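PDB 3C2G: beta-catenin homolog sys-1, which acts as a transcription coregulator in the Wnt asymmetry pathway, binding the TCF factor POP-1 directly and activating or repressing its target genes. Local coordinates for residues D37-V42 and P92-Y97; R108-G111 and F115-L118; L269-S274 and C305-Q310; L471-F476 and L529-E534. All coordinates share one frame; numbering follows the deposited sequence.

Contact 1 of 4, residues D37-V42 and P92-Y97; sequences DKFAQV and PIISPY
P92 O anchors the short turn that brings I93 and I94 up against K38 and F39. Two donors of S95 grip this oxygen. S95 N lies 3.0 Å from P92 O. The hydroxyl S95 OG also gives it a hydrogen bond, in the carbonyl plane and on a lone pair, with a C=O...OG angle of 145°. The double hold ties down the start of the turn, and Y97 N to I94 O carries it on into the 3-10 segment 95-97.

Across the contact the side chains do the touching. I94 CD1 sits over one face of the F39 ring, 4.0 Å from its centroid and 18° off the ring normal. This is a CH-pi contact. The methyl is nearest the CD2-CE2 side of the ring. The two side chains cross at about a right angle. I93 meets the backbone instead. Its CG2 is 3.7 Å from K38 O. With CG1 anti to the backbone N (chi1 -158°), CG2 points at that oxygen, and the extended second torsion brings CD1 close to it too.

K38, the first residue after helix 20-37, has positive phi, and so has F39. Together they form a type I' turn from D37 to A40. F39 is buried here; it also meets W33 edge-to-face and packs on I34 and C50. I94 rests on M47 of helix 47-62. No hydrogen bond joins the two loops of this armadillo domain. Cohesion across the contact is therefore apolar, while polar bonds such as V42 N to F39 O fix each loop separately.

Contact 2 of 4, residues R108-G111 and F115-L118; sequences RENG and FREL
E117 turns its CG beside its backbone N (chi1 -57°) and runs on extended, so its carboxylate lies against G111. R116 follows another path. Its CG is between the backbone N and the carbonyl carbon (chi1 67°), and the straight chain beyond carries the guanidinium to N110.

The carboxylate meets the G111 carbonyl with E117 CD 3.1 Å from G111 O. E117 OE1 is 3.2 Å from G111 O, but both are acceptors and no hydrogen bond forms. E117 CG, at 3.4 Å from G111 O, flanks the same carbonyl. The carbonyl oxygen would probably make the negative charge of the carboxylate less comfortable. K168 NZ is only a weak offset, in a long ion pair with E117 OE2.

N110 ND2 and R116 NH2 stand 3.6 Å apart. Both are donors, so this is proximity and not a bond. The amide and guanidinium planes are 67° apart. The guanidinium is positioned from elsewhere: R116 NH1 bonds to H163 O at the end of helix 154-164, and F166 makes a cation-pi contact with it.

The contact is a loop-to-helix connection of the armadillo domain. Residues 108-111 lead from helix 98-103 into helix 115-122, and in the first turn of that helix L118 packs on Y59 and L62 of helix 47-62.

Contact 3 of 4, residues L269-S274 and C305-Q310; sequences LLLHDS and CKLLLQ
Q310 NE2 and L271 O make the polar link between the segments. The bond is weak, 3.4 Å long from Q310 NE2 to L271 O, with an N-H...O angle of 136°. The same amide nitrogen also donates to G268 O, its stronger partner. Q310 thus spans two carbonyls at the end of helix 251-270. CG of Q310 is anti to the backbone N (chi1 -162°), and the chain beyond is extended. That reach brings NE2 across from helix 298-311.

The L271 carbonyl belongs to a tight bend. L271 is the centre of an inverse gamma turn, closed by H272 N to L270 O at 2.8 Å. The bend ends one helix of the armadillo superhelix and leads directly to the next. D273 takes the N-cap position of helix 274-282.

The apolar part is a single methyl meeting. L271 CD1 touches L307 CD1 at 4.1 Å, and the two side chains cross at about a right angle. Both leucines are buried. F280 of helix 274-282 packs on both of them.

The bound POP-1 peptide lies against the same stretch of helix 298-311: an aromatic side chain of the peptide packs on L309, its backbone runs by Q310, and one of its basic side chains makes a weak hydrogen bond to Q310 O.

Contact 4 of 4, residues L471-F476 and L529-E534; sequences LLRTPF and LLVLME
L472 is inserted between V531 and L532 with different parts of its side chain. Its CB meets V531 CG1 at 3.6 Å, and its CD1 meets L532 CD2, also at 3.6 Å. CG of L472 lies beside the backbone N (chi1 -60°) and anti to the carbonyl carbon. CD1 therefore extends beyond V531 CG1, which it also touches at 4.0 Å, and ends on the tip of L532. The two leucine side chains meet at a slant.

V531 uses both branches. CG1 is anti to its backbone N (chi1 169°) and faces L472. CG2 points to the R473 chain and lies 4.1 Å from R473 CD. R473 crosses V531 at about a right angle. R473 is exposed, and beyond CD the bend at chi3 (71°) turns its guanidinium.

L532 starts out pointing away from the other segment, yet its CD2 comes back to L472. No hydrogen bond crosses; the contact is apolar throughout. T474 N to L471 O closes the turn L471-T474, and T474 OG1 bonds to L470 O.

The contact joins the end of helix 457-472 to the side of helix 515-535, both helices of the armadillo domain. L471 packs on V431 of helix 425-432. On the other helix, L529 and L532 rest on V542 of helix 539-544, while L530 packs on N568, V571 and V572 of helix 563-579.

The four contacts follow one another along the chain and share no residues. Contacts 1 and 2 lie near the N-terminal end, with centres 27 Å apart. Helix 47-62 links them, since residues of both pack on it. Contact 3 sits near the middle, its centre 6 Å from that of the chain and 35 Å from the centre of contact 2. Contact 4 lies toward the C-terminal end, its centre 38 Å from that of contact 3. The centres of contacts 1 and 4 are 76 Å apart, on opposite sides of the chain's centre. All belong to one elongated, strand-free armadillo domain. Each joins nearby helices or loops locally, and contact 3 lies beside the bound POP-1 peptide.

Contact 1 of 4, residues D37-V42 and P92-Y97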
loop_
_atom_site.group_PDB
_atom_site.type_symbol
_atom_site.label_atom_id
_atom_site.label_comp_id
_atom_site.label_asym_id
_atom_site.label_seq_id
_atom_site.Cartn_x
_atom_site.Cartn_y
_atom_site.Cartn_z
ATOM N N ASP A 37 -14.855 5.633 44.946
ATOM C CA ASP A 37 -13.577 5.887 45.627
ATOM C C ASP A 37 -12.371 5.896 44.684
ATOM O O ASP A 37 -11.401 6.625 44.913
ATOM C CB ASP A 37 -13.353 4.872 46.754
ATOM N N LYS A 38 -12.439 5.075 43.636
ATOM C CA LYS A 38 -11.374 4.960 42.624
ATOM C C LYS A 38 -10.031 4.496 43.218
ATOM O O LYS A 38 -8.962 4.897 42.748
ATOM C CB LYS A 38 -11.233 6.268 41.816
ATOM C CG LYS A 38 -12.457 6.603 40.951
ATOM C CD LYS A 38 -12.419 8.033 40.400
ATOM C CE LYS A 38 -13.253 9.015 41.246
ATOM N NZ LYS A 38 -12.602 9.413 42.530
ATOM N N PHE A 39 -10.111 3.650 44.250
ATOM C CA PHE A 39 -8.943 3.048 44.919
ATOM C C PHE A 39 -8.047 4.030 45.686
ATOM O O PHE A 39 -6.970 3.654 46.157
ATOM C CB PHE A 39 -8.086 2.246 43.923
ATOM C CG PHE A 39 -8.757 1.016 43.388
ATOM C CD1 PHE A 39 -8.586 -0.210 44.015
ATOM C CD2 PHE A 39 -9.539 1.081 42.244
ATOM C CE1 PHE A 39 -9.202 -1.354 43.522
ATOM C CE2 PHE A 39 -10.156 -0.056 41.742
ATOM C CZ PHE A 39 -9.987 -1.278 42.386
ATOM N N ALA A 40 -8.502 5.271 45.827
ATOM C CA ALA A 40 -7.674 6.357 46.365
ATOM C C ALA A 40 -7.238 6.172 47.824
ATOM O O ALA A 40 -6.163 6.632 48.220
ATOM C CB ALA A 40 -8.380 7.701 46.180
ATOM N N GLN A 41 -8.066 5.494 48.615
ATOM C CA GLN A 41 -7.740 5.236 50.021
ATOM C C GLN A 41 -6.875 3.983 50.220
ATOM O O GLN A 41 -6.444 3.694 51.338
ATOM C CB GLN A 41 -9.012 5.169 50.881
ATOM C CG GLN A 41 -9.827 6.474 50.933
ATOM C CD GLN A 41 -8.980 7.713 51.244
ATOM O OE1 GLN A 41 -8.936 8.659 50.453
ATOM N NE2 GLN A 41 -8.300 7.703 52.389
ATOM N N VAL A 42 -6.618 3.251 49.138
ATOM C CA VAL A 42 -5.803 2.036 49.202
ATOM C C VAL A 42 -4.318 2.389 49.085
ATOM O O VAL A 42 -3.906 3.076 48.147
ATOM C CB VAL A 42 -6.213 0.994 48.112
ATOM C CG1 VAL A 42 -5.371 -0.278 48.216
ATOM C CG2 VAL A 42 -7.694 0.650 48.219
ATOM N N PRO A 92 -6.431 5.373 35.114
ATOM C CA PRO A 92 -5.004 5.693 35.212
ATOM C C PRO A 92 -4.325 5.019 36.402
ATOM O O PRO A 92 -3.235 4.461 36.245
ATOM C CB PRO A 92 -4.990 7.218 35.373
ATOM C CG PRO A 92 -6.271 7.662 34.779
ATOM C CD PRO A 92 -7.260 6.591 35.117
ATOM N N ILE A 93 -4.977 5.049 37.562
ATOM C CA ILE A 93 -4.423 4.478 38.791
ATOM C C ILE A 93 -4.203 2.956 38.709
ATOM O O ILE A 93 -3.399 2.394 39.452
ATOM C CB ILE A 93 -5.303 4.843 40.021
ATOM C CG1 ILE A 93 -4.493 4.743 41.324
ATOM C CG2 ILE A 93 -6.594 4.004 40.053
ATOM C CD1 ILE A 93 -5.124 5.469 42.498
ATOM N N ILE A 94 -4.912 2.302 37.792
ATOM C CA ILE A 94 -4.763 0.872 37.587
ATOM C C ILE A 94 -3.732 0.553 36.499
ATOM O O ILE A 94 -3.282 -0.588 36.386
ATOM C CB ILE A 94 -6.136 0.204 37.276
ATOM C CG1 ILE A 94 -7.141 0.465 38.407
ATOM C CG2 ILE A 94 -5.995 -1.284 37.027
ATOM C CD1 ILE A 94 -6.845 -0.236 39.729
ATOM N N SER A 95 -3.325 1.551 35.719
ATOM C CA SER A 95 -2.464 1.277 34.554
ATOM C C SER A 95 -1.134 0.547 34.844
ATOM O O SER A 95 -0.743 -0.307 34.051
ATOM C CB SER A 95 -2.259 2.515 33.669
ATOM O OG SER A 95 -1.337 3.411 34.244
ATOM N N PRO A 96 -0.464 0.835 35.988
ATOM C CA PRO A 96 0.779 0.092 36.263
ATOM C C PRO A 96 0.547 -1.390 36.595
ATOM O O PRO A 96 1.515 -2.155 36.687
ATOM C CB PRO A 96 1.368 0.803 37.496
ATOM C CG PRO A 96 0.566 2.038 37.696
ATOM C CD PRO A 96 -0.770 1.789 37.072
ATOM N N TYR A 97 -0.718 -1.781 36.771
ATOM C CA TYR A 97 -1.062 -3.152 37.152
ATOM C C TYR A 97 -1.744 -3.928 36.016
ATOM O O TYR A 97 -2.231 -5.047 36.212
ATOM C CB TYR A 97 -1.921 -3.142 38.425
ATOM C CG TYR A 97 -1.353 -2.242 39.505
ATOM C CD1 TYR A 97 -0.284 -2.663 40.293
ATOM C CD2 TYR A 97 -1.867 -0.967 39.718
ATOM C CE1 TYR A 97 0.259 -1.839 41.271
ATOM C CE2 TYR A 97 -1.335 -0.131 40.693
ATOM C CZ TYR A 97 -0.270 -0.573 41.466
ATOM O OH TYR A 97 0.262 0.243 42.442
#

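Contact 2 of 4, residues R108-G111 and F115-L118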
loop_
_atom_site.group_PDB
_atom_site.type_symbol
_atom_site.label_atom_id
_atom_site.label_comp_id
_atom_site.label_asym_id
_atom_site.label_seq_id
_atom_site.Cartn_x
_atom_site.Cartn_y
_atom_site.Cartn_z
ATOM N N ARG A 108 -5.178 -21.780 31.628
ATOM C CA ARG A 108 -4.704 -22.604 32.735
ATOM C C ARG A 108 -5.132 -24.060 32.560
ATOM O O ARG A 108 -4.425 -24.965 33.001
ATOM C CB ARG A 108 -5.200 -22.053 34.075
ATOM N N GLU A 109 -6.277 -24.274 31.903
ATOM C CA GLU A 109 -6.849 -25.612 31.701
ATOM C C GLU A 109 -6.979 -26.012 30.226
ATOM O O GLU A 109 -7.156 -27.193 29.914
ATOM C CB GLU A 109 -8.218 -25.715 32.385
ATOM N N ASN A 110 -6.886 -25.023 29.333
ATOM C CA ASN A 110 -7.125 -25.189 27.886
ATOM C C ASN A 110 -8.517 -25.737 27.538
ATOM O O ASN A 110 -8.678 -26.526 26.596
ATOM C CB ASN A 110 -5.999 -25.988 27.221
ATOM C CG ASN A 110 -4.707 -25.188 27.115
ATOM O OD1 ASN A 110 -3.713 -25.499 27.776
ATOM N ND2 ASN A 110 -4.724 -24.141 26.292
ATOM N N GLY A 111 -9.514 -25.293 28.305
ATOM C CA GLY A 111 -10.902 -25.718 28.133
ATOM C C GLY A 111 -11.894 -24.606 28.444
ATOM O O GLY A 111 -11.494 -23.466 28.683
ATOM N N PHE A 115 -10.739 -18.309 31.654
ATOM C CA PHE A 115 -11.191 -16.928 31.555
ATOM C C PHE A 115 -11.420 -16.484 30.101
ATOM O O PHE A 115 -12.448 -15.896 29.786
ATOM C CB PHE A 115 -10.185 -16.006 32.251
ATOM C CG PHE A 115 -10.585 -14.552 32.263
ATOM C CD1 PHE A 115 -11.506 -14.076 33.198
ATOM C CD2 PHE A 115 -10.034 -13.660 31.342
ATOM C CE1 PHE A 115 -11.871 -12.734 33.218
ATOM C CE2 PHE A 115 -10.383 -12.326 31.345
ATOM C CZ PHE A 115 -11.309 -11.850 32.288
ATOM N N ARG A 116 -10.464 -16.779 29.224
ATOM C CA ARG A 116 -10.554 -16.357 27.829
ATOM C C ARG A 116 -11.775 -16.945 27.111
ATOM O O ARG A 116 -12.385 -16.278 26.290
ATOM C CB ARG A 116 -9.257 -16.658 27.071
ATOM C CG ARG A 116 -8.932 -18.138 26.865
ATOM C CD ARG A 116 -7.632 -18.268 26.099
ATOM N NE ARG A 116 -7.366 -19.636 25.657
ATOM C CZ ARG A 116 -6.273 -20.019 24.993
ATOM N NH1 ARG A 116 -5.323 -19.146 24.680
ATOM N NH2 ARG A 116 -6.135 -21.283 24.640
ATOM N N GLU A 117 -12.144 -18.175 27.460
ATOM C CA GLU A 117 -13.280 -18.851 26.822
ATOM C C GLU A 117 -14.602 -18.321 27.358
ATOM O O GLU A 117 -15.550 -18.131 26.603
ATOM C CB GLU A 117 -13.181 -20.383 26.949
ATOM C CG GLU A 117 -11.874 -20.950 26.359
ATOM C CD GLU A 117 -11.991 -22.376 25.817
ATOM O OE1 GLU A 117 -10.931 -23.005 25.579
ATOM O OE2 GLU A 117 -13.125 -22.875 25.623
ATOM N N LEU A 118 -14.663 -18.059 28.655
ATOM C CA LEU A 118 -15.837 -17.403 29.210
ATOM C C LEU A 118 -16.050 -16.036 28.545
ATOM O O LEU A 118 -17.171 -15.709 28.152
ATOM C CB LEU A 118 -15.719 -17.240 30.733
ATOM C CG LEU A 118 -15.712 -18.484 31.625
ATOM C CD1 LEU A 118 -15.465 -18.070 33.067
ATOM C CD2 LEU A 118 -17.002 -19.299 31.524
#

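Contact 3 of 4, residues L269-S274 and C305-Q310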
loop_
_atom_site.group_PDB
_atom_site.type_symbol
_atom_site.label_atom_id
_atom_site.label_comp_id
_atom_site.label_asym_id
_atom_site.label_seq_id
_atom_site.Cartn_x
_atom_site.Cartn_y
_atom_site.Cartn_z
ATOM N N LEU A 269 -4.404 -5.932 4.842
ATOM C CA LEU A 269 -3.474 -6.643 5.700
ATOM C C LEU A 269 -3.354 -8.113 5.379
ATOM O O LEU A 269 -2.274 -8.686 5.516
ATOM C CB LEU A 269 -3.817 -6.442 7.170
ATOM C CG LEU A 269 -2.704 -5.614 7.817
ATOM C CD1 LEU A 269 -3.265 -4.367 8.545
ATOM C CD2 LEU A 269 -1.828 -6.502 8.721
ATOM N N LEU A 270 -4.444 -8.729 4.945
ATOM C CA LEU A 270 -4.420 -10.156 4.688
ATOM C C LEU A 270 -3.638 -10.507 3.431
ATOM O O LEU A 270 -2.926 -11.506 3.397
ATOM C CB LEU A 270 -5.837 -10.696 4.558
ATOM C CG LEU A 270 -6.596 -10.944 5.850
ATOM C CD1 LEU A 270 -8.067 -11.129 5.519
ATOM C CD2 LEU A 270 -6.027 -12.169 6.572
ATOM N N LEU A 271 -3.778 -9.684 2.395
ATOM C CA LEU A 271 -3.226 -10.012 1.086
ATOM C C LEU A 271 -1.735 -9.687 1.003
ATOM O O LEU A 271 -1.326 -8.758 0.312
ATOM C CB LEU A 271 -4.036 -9.306 -0.002
ATOM C CG LEU A 271 -5.538 -9.577 0.082
ATOM C CD1 LEU A 271 -6.263 -8.652 -0.868
ATOM C CD2 LEU A 271 -5.916 -11.056 -0.156
ATOM N N HIS A 272 -0.936 -10.458 1.729
ATOM C CA HIS A 272 0.478 -10.150 1.930
ATOM C C HIS A 272 1.390 -10.462 0.731
ATOM O O HIS A 272 2.443 -9.841 0.566
ATOM C CB HIS A 272 0.987 -10.846 3.197
ATOM C CG HIS A 272 0.803 -12.333 3.192
ATOM N ND1 HIS A 272 1.850 -13.211 3.012
ATOM C CD2 HIS A 272 -0.307 -13.098 3.344
ATOM C CE1 HIS A 272 1.394 -14.453 3.061
ATOM N NE2 HIS A 272 0.088 -14.412 3.254
ATOM N N ASP A 273 0.987 -11.414 -0.108
ATOM C CA ASP A 273 1.833 -11.862 -1.209
ATOM C C ASP A 273 1.051 -12.148 -2.485
ATOM O O ASP A 273 -0.173 -11.972 -2.526
ATOM C CB ASP A 273 2.635 -13.104 -0.793
ATOM C CG ASP A 273 1.754 -14.313 -0.483
ATOM O OD1 ASP A 273 0.589 -14.375 -0.933
ATOM O OD2 ASP A 273 2.242 -15.222 0.210
ATOM N N SER A 274 1.782 -12.611 -3.505
ATOM C CA SER A 274 1.252 -12.898 -4.838
ATOM C C SER A 274 0.114 -13.914 -4.873
ATOM O O SER A 274 -0.837 -13.753 -5.643
ATOM C CB SER A 274 2.384 -13.371 -5.746
ATOM O OG SER A 274 3.372 -12.357 -5.858
ATOM N N CYS A 305 -9.464 2.448 -3.516
ATOM C CA CYS A 305 -8.407 2.658 -4.507
ATOM C C CYS A 305 -7.026 2.237 -4.000
ATOM O O CYS A 305 -6.216 1.705 -4.765
ATOM C CB CYS A 305 -8.437 4.099 -5.031
ATOM S SG CYS A 305 -9.968 4.435 -6.026
ATOM N N LYS A 306 -6.785 2.447 -2.709
ATOM C CA LYS A 306 -5.578 1.962 -2.013
ATOM C C LYS A 306 -5.425 0.441 -2.149
ATOM O O LYS A 306 -4.341 -0.054 -2.448
ATOM C CB LYS A 306 -5.661 2.339 -0.532
ATOM C CG LYS A 306 -4.381 2.160 0.279
ATOM C CD LYS A 306 -4.704 2.259 1.791
ATOM C CE LYS A 306 -3.449 2.288 2.704
ATOM N NZ LYS A 306 -2.407 1.247 2.399
ATOM N N LEU A 307 -6.518 -0.288 -1.938
ATOM C CA LEU A 307 -6.525 -1.724 -2.091
ATOM C C LEU A 307 -6.369 -2.168 -3.564
ATOM O O LEU A 307 -5.681 -3.140 -3.849
ATOM C CB LEU A 307 -7.797 -2.316 -1.461
ATOM C CG LEU A 307 -7.932 -3.848 -1.445
ATOM C CD1 LEU A 307 -6.800 -4.548 -0.685
ATOM C CD2 LEU A 307 -9.309 -4.297 -0.925
ATOM N N LEU A 308 -7.011 -1.455 -4.485
ATOM C CA LEU A 308 -6.819 -1.684 -5.907
ATOM C C LEU A 308 -5.348 -1.565 -6.259
ATOM O O LEU A 308 -4.802 -2.434 -6.929
ATOM C CB LEU A 308 -7.632 -0.702 -6.741
ATOM C CG LEU A 308 -9.111 -1.050 -6.899
ATOM C CD1 LEU A 308 -9.827 0.033 -7.690
ATOM C CD2 LEU A 308 -9.287 -2.391 -7.569
ATOM N N LEU A 309 -4.707 -0.501 -5.789
ATOM C CA LEU A 309 -3.289 -0.314 -6.015
ATOM C C LEU A 309 -2.527 -1.569 -5.576
ATOM O O LEU A 309 -1.686 -2.079 -6.302
ATOM C CB LEU A 309 -2.793 0.914 -5.245
ATOM C CG LEU A 309 -1.328 1.301 -5.445
ATOM C CD1 LEU A 309 -1.043 1.630 -6.928
ATOM C CD2 LEU A 309 -0.886 2.453 -4.512
ATOM N N GLN A 310 -2.868 -2.083 -4.401
ATOM C CA GLN A 310 -2.101 -3.131 -3.780
ATOM C C GLN A 310 -2.168 -4.433 -4.554
ATOM O O GLN A 310 -1.244 -5.225 -4.492
ATOM C CB GLN A 310 -2.629 -3.360 -2.375
ATOM C CG GLN A 310 -1.675 -4.096 -1.467
ATOM C CD GLN A 310 -2.256 -4.285 -0.073
ATOM O OE1 GLN A 310 -2.778 -3.332 0.519
ATOM N NE2 GLN A 310 -2.185 -5.516 0.449
#

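Contact 4 of 4, residues L471-F476 and L529-E534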
loop_
_atom_site.group_PDB
_atom_site.type_symbol
_atom_site.label_atom_id
_atom_site.label_comp_id
_atom_site.label_asym_id
_atom_site.label_seq_id
_atom_site.Cartn_x
_atom_site.Cartn_y
_atom_site.Cartn_z
ATOM N N LEU A 471 9.448 7.239 -27.241
ATOM C CA LEU A 471 8.772 8.178 -28.130
ATOM C C LEU A 471 9.568 8.393 -29.417
ATOM O O LEU A 471 9.005 8.356 -30.503
ATOM C CB LEU A 471 8.512 9.513 -27.446
ATOM C CG LEU A 471 7.288 9.551 -26.537
ATOM C CD1 LEU A 471 7.323 10.796 -25.657
ATOM C CD2 LEU A 471 5.978 9.465 -27.321
ATOM N N LEU A 472 10.878 8.576 -29.290
ATOM C CA LEU A 472 11.715 8.895 -30.441
ATOM C C LEU A 472 11.969 7.679 -31.320
ATOM O O LEU A 472 12.398 7.830 -32.446
ATOM C CB LEU A 472 13.040 9.541 -30.023
ATOM C CG LEU A 472 13.009 10.860 -29.245
ATOM C CD1 LEU A 472 14.407 11.212 -28.838
ATOM C CD2 LEU A 472 12.384 12.023 -30.010
ATOM N N ARG A 473 11.690 6.484 -30.818
ATOM C CA ARG A 473 11.846 5.270 -31.615
ATOM C C ARG A 473 10.524 4.836 -32.227
ATOM O O ARG A 473 10.446 3.808 -32.895
ATOM C CB ARG A 473 12.420 4.146 -30.769
ATOM C CG ARG A 473 13.913 4.237 -30.576
ATOM C CD ARG A 473 14.377 3.313 -29.474
ATOM N NE ARG A 473 14.297 1.912 -29.869
ATOM C CZ ARG A 473 14.289 0.886 -29.019
ATOM N NH1 ARG A 473 14.353 1.102 -27.703
ATOM N NH2 ARG A 473 14.214 -0.361 -29.490
ATOM N N THR A 474 9.485 5.628 -31.989
ATOM C CA THR A 474 8.150 5.354 -32.504
ATOM C C THR A 474 8.011 6.029 -33.869
ATOM O O THR A 474 8.079 7.251 -33.963
ATOM C CB THR A 474 7.085 5.879 -31.521
ATOM O OG1 THR A 474 7.184 5.150 -30.297
ATOM C CG2 THR A 474 5.713 5.709 -32.069
ATOM N N PRO A 475 7.813 5.229 -34.925
ATOM C CA PRO A 475 7.854 5.657 -36.334
ATOM C C PRO A 475 6.952 6.848 -36.671
ATOM O O PRO A 475 7.400 7.772 -37.342
ATOM C CB PRO A 475 7.383 4.408 -37.093
ATOM C CG PRO A 475 7.756 3.275 -36.207
ATOM C CD PRO A 475 7.517 3.789 -34.805
ATOM N N PHE A 476 5.704 6.835 -36.208
ATOM C CA PHE A 476 4.773 7.916 -36.538
ATOM C C PHE A 476 4.950 9.187 -35.713
ATOM O O PHE A 476 4.276 10.179 -35.967
ATOM C CB PHE A 476 3.328 7.446 -36.418
ATOM C CG PHE A 476 2.933 7.061 -35.026
ATOM C CD1 PHE A 476 2.504 8.027 -34.120
ATOM C CD2 PHE A 476 2.982 5.729 -34.622
ATOM C CE1 PHE A 476 2.137 7.660 -32.826
ATOM C CE2 PHE A 476 2.603 5.365 -33.334
ATOM C CZ PHE A 476 2.181 6.327 -32.438
ATOM N N LEU A 529 21.077 9.693 -25.808
ATOM C CA LEU A 529 21.912 10.576 -26.606
ATOM C C LEU A 529 22.126 9.967 -28.001
ATOM O O LEU A 529 22.113 10.690 -29.000
ATOM C CB LEU A 529 23.234 10.867 -25.919
ATOM C CG LEU A 529 23.156 11.701 -24.640
ATOM C CD1 LEU A 529 24.532 11.779 -23.992
ATOM C CD2 LEU A 529 22.593 13.101 -24.894
ATOM N N LEU A 530 22.269 8.639 -28.049
ATOM C CA LEU A 530 22.328 7.882 -29.300
ATOM C C LEU A 530 21.068 8.013 -30.160
ATOM O O LEU A 530 21.143 8.311 -31.366
ATOM C CB LEU A 530 22.590 6.408 -29.011
ATOM C CG LEU A 530 24.040 6.113 -28.638
ATOM C CD1 LEU A 530 24.213 4.643 -28.371
ATOM C CD2 LEU A 530 25.009 6.590 -29.748
ATOM N N VAL A 531 19.919 7.777 -29.535
ATOM C CA VAL A 531 18.641 7.872 -30.209
ATOM C C VAL A 531 18.452 9.267 -30.787
ATOM O O VAL A 531 18.082 9.392 -31.937
ATOM C CB VAL A 531 17.468 7.472 -29.276
ATOM C CG1 VAL A 531 16.157 7.823 -29.896
ATOM C CG2 VAL A 531 17.513 5.971 -28.978
ATOM N N LEU A 532 18.739 10.308 -29.998
ATOM C CA LEU A 532 18.618 11.692 -30.467
ATOM C C LEU A 532 19.515 11.946 -31.665
ATOM O O LEU A 532 19.102 12.598 -32.627
ATOM C CB LEU A 532 18.961 12.691 -29.367
ATOM C CG LEU A 532 17.910 12.939 -28.284
ATOM C CD1 LEU A 532 18.578 13.431 -26.996
ATOM C CD2 LEU A 532 16.826 13.912 -28.754
HETATM N N MSE A 533 20.740 11.426 -31.606
HETATM C CA MSE A 533 21.673 11.565 -32.712
HETATM C C MSE A 533 21.078 10.999 -33.993
HETATM O O MSE A 533 21.034 11.689 -35.010
HETATM C CB MSE A 533 23.011 10.910 -32.387
HETATM C CG MSE A 533 23.931 11.808 -31.612
HETATM SE SE MSE A 533 25.447 10.852 -30.847
HETATM C CE MSE A 533 26.638 12.361 -30.415
ATOM N N GLU A 534 20.576 9.768 -33.914
ATOM C CA GLU A 534 20.080 9.048 -35.078
ATOM C C GLU A 534 18.721 9.539 -35.599
ATOM O O GLU A 534 18.564 9.818 -36.790
ATOM C CB GLU A 534 20.014 7.551 -34.768
ATOM C CG GLU A 534 19.339 6.723 -35.848
ATOM C CD GLU A 534 19.928 5.337 -35.980
ATOM O OE1 GLU A 534 20.470 4.818 -34.984
ATOM O OE2 GLU A 534 19.847 4.769 -37.090
#